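Long-range contacts in DMATS type aromatic prenyltransferase (Micromonospora olivasterospora, PDB 6ZRY), which probably transfers a dimethylallyl group to the indole ring of tryptophan, as a bacterial aromatic prenyltransferase of the DMATS type: residues V259-F264 with S275-I280; L170-S175 with A208-Y213. One frame throughout, in Å; residues are numbered along the deposited sequence.

Contact 1 (V259-F264 with S275-I280); sequences VGSYTF and SIYVPI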
loop_
_atom_site.group_PDB
_atom_site.type_symbol
_atom_site.label_atom_id
_atom_site.label_comp_id
_atom_site.label_asym_id
_atom_site.label_seq_id
_atom_site.Cartn_x
_atom_site.Cartn_y
_atom_site.Cartn_z
ATOM N N VAL A 259 0.019 5.785 9.347
ATOM C CA VAL A 259 1.106 5.790 8.358
ATOM C C VAL A 259 0.945 7.022 7.506
ATOM O O VAL A 259 -0.175 7.345 7.106
ATOM C CB VAL A 259 1.133 4.507 7.529
ATOM C CG1 VAL A 259 2.149 4.569 6.423
ATOM C CG2 VAL A 259 1.380 3.299 8.401
ATOM N N GLY A 260 2.035 7.696 7.255
ATOM C CA GLY A 260 2.072 8.812 6.317
ATOM C C GLY A 260 2.967 8.519 5.159
ATOM O O GLY A 260 4.020 7.897 5.375
ATOM N N SER A 261 2.619 8.995 3.978
ATOM C CA SER A 261 3.506 8.920 2.802
ATOM C C SER A 261 3.773 10.317 2.253
ATOM O O SER A 261 2.915 11.198 2.379
ATOM C CB SER A 261 3.002 7.973 1.755
ATOM O OG SER A 261 1.908 8.514 1.072
ATOM N N TYR A 262 4.992 10.488 1.775
ATOM C CA TYR A 262 5.572 11.739 1.278
ATOM C C TYR A 262 6.002 11.530 -0.149
ATOM O O TYR A 262 6.732 10.583 -0.416
ATOM C CB TYR A 262 6.754 12.127 2.177
ATOM C CG TYR A 262 6.344 12.369 3.601
ATOM C CD1 TYR A 262 6.238 11.329 4.524
ATOM C CD2 TYR A 262 5.936 13.625 3.989
ATOM C CE1 TYR A 262 5.788 11.557 5.822
ATOM C CE2 TYR A 262 5.515 13.882 5.281
ATOM C CZ TYR A 262 5.453 12.856 6.207
ATOM O OH TYR A 262 5.011 13.162 7.472
ATOM N N THR A 263 5.577 12.382 -1.047
ATOM C CA THR A 263 5.976 12.340 -2.454
ATOM C C THR A 263 7.113 13.329 -2.667
ATOM O O THR A 263 6.888 14.524 -2.466
ATOM C CB THR A 263 4.794 12.604 -3.380
ATOM O OG1 THR A 263 3.810 11.618 -3.099
ATOM C CG2 THR A 263 5.172 12.492 -4.830
ATOM N N PHE A 264 8.280 12.811 -3.039
ATOM C CA PHE A 264 9.521 13.568 -3.335
ATOM C C PHE A 264 9.657 13.685 -4.841
ATOM O O PHE A 264 9.559 12.649 -5.560
ATOM C CB PHE A 264 10.755 12.884 -2.751
ATOM C CG PHE A 264 10.696 12.629 -1.272
ATOM C CD1 PHE A 264 10.188 13.585 -0.402
ATOM C CD2 PHE A 264 11.156 11.437 -0.735
ATOM C CE1 PHE A 264 10.163 13.363 0.972
ATOM C CE2 PHE A 264 11.116 11.219 0.636
ATOM C CZ PHE A 264 10.611 12.177 1.481
ATOM N N SER A 275 -0.111 11.565 1.862
ATOM C CA SER A 275 -1.274 10.710 2.206
ATOM C C SER A 275 -1.169 10.266 3.650
ATOM O O SER A 275 -0.072 10.010 4.099
ATOM C CB SER A 275 -1.398 9.527 1.308
ATOM O OG SER A 275 -1.611 9.960 -0.018
ATOM N N ILE A 276 -2.293 10.205 4.325
ATOM C CA ILE A 276 -2.462 9.612 5.670
ATOM C C ILE A 276 -3.255 8.312 5.488
ATOM O O ILE A 276 -4.261 8.316 4.730
ATOM C CB ILE A 276 -3.124 10.615 6.650
ATOM C CG1 ILE A 276 -3.314 10.025 8.044
ATOM C CG2 ILE A 276 -4.440 11.176 6.133
ATOM C CD1 ILE A 276 -2.061 9.763 8.790
ATOM N N TYR A 277 -2.788 7.244 6.102
ATOM C CA TYR A 277 -3.385 5.900 6.022
ATOM C C TYR A 277 -3.812 5.502 7.407
ATOM O O TYR A 277 -2.971 5.311 8.284
ATOM C CB TYR A 277 -2.414 4.876 5.420
ATOM C CG TYR A 277 -1.784 5.283 4.113
ATOM C CD1 TYR A 277 -0.727 6.183 4.094
ATOM C CD2 TYR A 277 -2.206 4.768 2.906
ATOM C CE1 TYR A 277 -0.152 6.602 2.916
ATOM C CE2 TYR A 277 -1.624 5.150 1.710
ATOM C CZ TYR A 277 -0.588 6.072 1.715
ATOM O OH TYR A 277 0.013 6.470 0.551
ATOM N N VAL A 278 -5.120 5.436 7.628
ATOM C CA VAL A 278 -5.678 4.974 8.903
ATOM C C VAL A 278 -5.982 3.485 8.778
ATOM O O VAL A 278 -6.819 3.089 7.941
ATOM C CB VAL A 278 -6.939 5.763 9.289
ATOM C CG1 VAL A 278 -7.527 5.269 10.591
ATOM C CG2 VAL A 278 -6.657 7.263 9.353
ATOM N N PRO A 279 -5.417 2.643 9.671
ATOM C CA PRO A 279 -5.738 1.209 9.706
ATOM C C PRO A 279 -7.047 1.016 10.481
ATOM O O PRO A 279 -7.058 0.511 11.626
ATOM C CB PRO A 279 -4.523 0.627 10.399
ATOM C CG PRO A 279 -4.156 1.703 11.409
ATOM C CD PRO A 279 -4.418 3.002 10.694
ATOM N N ILE A 280 -8.123 1.376 9.798
ATOM C CA ILE A 280 -9.492 1.514 10.359
ATOM C C ILE A 280 -9.935 0.212 11.003
ATOM O O ILE A 280 -10.645 0.281 11.996
ATOM C CB ILE A 280 -10.452 2.014 9.283
ATOM C CG1 ILE A 280 -11.845 2.267 9.880
ATOM C CG2 ILE A 280 -10.497 1.084 8.092
ATOM C CD1 ILE A 280 -12.691 3.172 9.080
#
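Strand 259-264 enters its pairing with strand 275-278 at Val259, which forms an antiparallel hydrogen-bonded pair with Tyr277. The bond from Tyr277 N to Val259 O, 2.8 Å, arrives nearly along the C=O axis, whereas Val259 N reaches Tyr277 O at a longer 3.2 Å. The Val259 side chain sets CG1 anti to the backbone N (chi1 174°) and crosses Tyr277 obliquely, CG1 lying 4.0 Å from ring atom CD1. Val259 O also sits at the edge of that ring, in its plane.

Gly260, opposite Ile276, makes the non-hydrogen-bonded pair; its CA approaches Ser275 O at 3.3 Å in a CA-H...O contact. Ser261 then closes a second hydrogen-bonded pair, with Ser275. Ser261 N meets Ser275 O at 2.9 Å in the carbonyl plane, while Ser275 N comes to Ser261 O from above that carbonyl's plane. Ser261 OG takes the crowded position between backbone N and carbonyl carbon (chi1 74°), and from there it bonds Tyr277 OH at 2.8 Å. Tyr277 CG lies anti to its own carbonyl carbon, and the ring turns its CD1-CE1 edge to segment 259-264, with the hydroxyl beside Ser261 OG.

Farther on, Tyr262 and Phe264 turn to the other face of the sheet, against Leu179 of helix 174-182. Tyr277, by contrast, meets the ring of Tyr213 and touches the bound tryptophan. The arrangement is a beta hairpin of the ABBA prenyltransferase barrel, whose antiparallel strands surround the substrate chamber while helices pack outside.

Contact 2 (L170-S175 with A208-Y213); sequences LGLGAS and ARVKLY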
loop_
_atom_site.group_PDB
_atom_site.type_symbol
_atom_site.label_atom_id
_atom_site.label_comp_id
_atom_site.label_asym_id
_atom_site.label_seq_id
_atom_site.Cartn_x
_atom_site.Cartn_y
_atom_site.Cartn_z
ATOM N N LEU A 170 19.266 9.479 -6.963
ATOM C CA LEU A 170 18.168 9.751 -7.917
ATOM C C LEU A 170 18.082 11.241 -8.233
ATOM O O LEU A 170 17.299 11.584 -9.113
ATOM C CB LEU A 170 16.875 9.210 -7.324
ATOM C CG LEU A 170 16.792 7.687 -7.291
ATOM C CD1 LEU A 170 15.551 7.244 -6.525
ATOM C CD2 LEU A 170 16.778 7.116 -8.706
ATOM N N GLY A 171 18.858 12.094 -7.539
ATOM C CA GLY A 171 18.817 13.550 -7.721
ATOM C C GLY A 171 17.731 14.177 -6.873
ATOM O O GLY A 171 17.318 15.310 -7.171
ATOM N N LEU A 172 17.311 13.473 -5.839
ATOM C CA LEU A 172 16.381 13.931 -4.808
ATOM C C LEU A 172 17.207 14.131 -3.532
ATOM O O LEU A 172 18.479 14.081 -3.621
ATOM C CB LEU A 172 15.268 12.878 -4.653
ATOM C CG LEU A 172 14.428 12.639 -5.923
ATOM C CD1 LEU A 172 13.483 11.453 -5.769
ATOM C CD2 LEU A 172 13.651 13.898 -6.296
ATOM N N GLY A 173 16.576 14.351 -2.411
ATOM C CA GLY A 173 17.292 14.410 -1.134
ATOM C C GLY A 173 16.893 15.619 -0.307
ATOM O O GLY A 173 16.864 15.472 0.909
ATOM N N ALA A 174 16.587 16.761 -0.933
ATOM C CA ALA A 174 16.319 18.032 -0.209
ATOM C C ALA A 174 14.985 17.917 0.537
ATOM O O ALA A 174 14.942 18.276 1.746
ATOM C CB ALA A 174 16.336 19.208 -1.141
ATOM N N SER A 175 13.927 17.399 -0.109
ATOM C CA SER A 175 12.614 17.222 0.581
ATOM C C SER A 175 12.792 16.212 1.696
ATOM O O SER A 175 12.247 16.416 2.824
ATOM C CB SER A 175 11.536 16.835 -0.359
ATOM O OG SER A 175 11.339 17.856 -1.317
ATOM N N ALA A 208 12.706 12.061 -11.687
ATOM C CA ALA A 208 12.806 11.157 -10.533
ATOM C C ALA A 208 11.653 11.488 -9.576
ATOM O O ALA A 208 11.350 12.704 -9.363
ATOM C CB ALA A 208 14.163 11.302 -9.879
ATOM N N ARG A 209 11.043 10.466 -9.022
ATOM C CA ARG A 209 9.910 10.606 -8.077
ATOM C C ARG A 209 9.915 9.390 -7.156
ATOM O O ARG A 209 10.110 8.263 -7.661
ATOM C CB ARG A 209 8.633 10.754 -8.891
ATOM C CG ARG A 209 7.346 10.666 -8.088
ATOM C CD ARG A 209 6.169 10.847 -9.036
ATOM N NE ARG A 209 5.816 12.255 -9.046
ATOM C CZ ARG A 209 4.658 12.753 -8.627
ATOM N NH1 ARG A 209 4.457 14.061 -8.662
ATOM N NH2 ARG A 209 3.698 11.947 -8.196
ATOM N N VAL A 210 9.814 9.618 -5.863
ATOM C CA VAL A 210 9.791 8.549 -4.827
ATOM C C VAL A 210 8.650 8.847 -3.859
ATOM O O VAL A 210 8.438 10.032 -3.497
ATOM C CB VAL A 210 11.122 8.461 -4.082
ATOM C CG1 VAL A 210 11.056 7.492 -2.903
ATOM C CG2 VAL A 210 12.279 8.122 -5.018
ATOM N N LYS A 211 7.945 7.811 -3.444
ATOM C CA LYS A 211 6.971 7.915 -2.363
ATOM C C LYS A 211 7.553 7.185 -1.158
ATOM O O LYS A 211 7.810 5.984 -1.276
ATOM C CB LYS A 211 5.656 7.362 -2.879
ATOM C CG LYS A 211 4.430 7.856 -2.195
ATOM C CD LYS A 211 3.203 7.658 -3.091
ATOM C CE LYS A 211 1.947 7.323 -2.336
ATOM N NZ LYS A 211 0.784 7.195 -3.261
ATOM N N LEU A 212 7.846 7.921 -0.081
ATOM C CA LEU A 212 8.375 7.346 1.166
ATOM C C LEU A 212 7.251 7.242 2.180
ATOM O O LEU A 212 6.594 8.254 2.436
ATOM C CB LEU A 212 9.511 8.224 1.685
ATOM C CG LEU A 212 10.245 7.691 2.914
ATOM C CD1 LEU A 212 11.033 6.434 2.600
ATOM C CD2 LEU A 212 11.157 8.752 3.493
ATOM N N TYR A 213 7.105 6.086 2.793
ATOM C CA TYR A 213 6.073 5.847 3.821
ATOM C C TYR A 213 6.730 5.733 5.183
ATOM O O TYR A 213 7.711 4.946 5.292
ATOM C CB TYR A 213 5.319 4.563 3.533
ATOM C CG TYR A 213 4.432 4.528 2.317
ATOM C CD1 TYR A 213 4.945 4.628 1.030
ATOM C CD2 TYR A 213 3.075 4.239 2.444
ATOM C CE1 TYR A 213 4.137 4.534 -0.089
ATOM C CE2 TYR A 213 2.254 4.134 1.327
ATOM C CZ TYR A 213 2.793 4.277 0.057
ATOM O OH TYR A 213 2.027 4.152 -1.067
#
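The chain leaves helix 159-170 through a Schellman motif at Gly171, whose phi is positive (85°), and passes to Gly173 at the N-cap of helix 174-182, so this link between two outer helices of the ABBA barrel curves past the start of strand 209-213 without pairing with it.

What joins the two segments is chiefly apolar packing. Leu170 and Leu172 both carry CG anti to the carbonyl carbon, and each sends its CD1 to the same methyl, CG2 of Val210. Leu170 CD1 lies 3.7 Å from Val210 CG2, the two side chains crossing at about a right angle; Leu172 CD1 comes to 3.6 Å from Val210 CG2 on an oblique course. Val210 holds that methyl anti to its own carbonyl carbon, with CG1 anti to the backbone N (chi1 173°). Leu172 CD1 also approaches Ala208 CB, at 4.2 Å, so one leucine branch spans two alternate residues of the opposing segment. An alanine in place of Leu172 would remove both delta methyls and would probably loosen the packing of this turn on Val210 and Ala208. Leu167 and Phe198 extend the apolar cluster toward the helix and the neighbouring strand, while Ala208 N is bonded to Glu266 OE1. Just before the Schellman glycine the fit is close: Ala208 CB sits 3.2 Å from the carbonyl oxygen Leu170 O.

Overall arrangement
Strands 258-265 and 209-220 are neighbours in one sheet, so contacts 1 and 2 share a common wall, with their centres about 16 Å apart. The bonds Phe264 N to Val210 O and Tyr262 N to Leu212 O, both probable, stitch them together, and Phe264 also packs on Ser175. Contact 1 is buried, strand to strand, and combines backbone pairing with a polar serine-tyrosine link on the chamber side. Contact 2 lies farther out, only partly buried, where a helix-to-helix turn packs on the helix-covered face of the sheet at the start of strand 209-220. There the joining is done by aliphatic methyls, without backbone pairing between the segments.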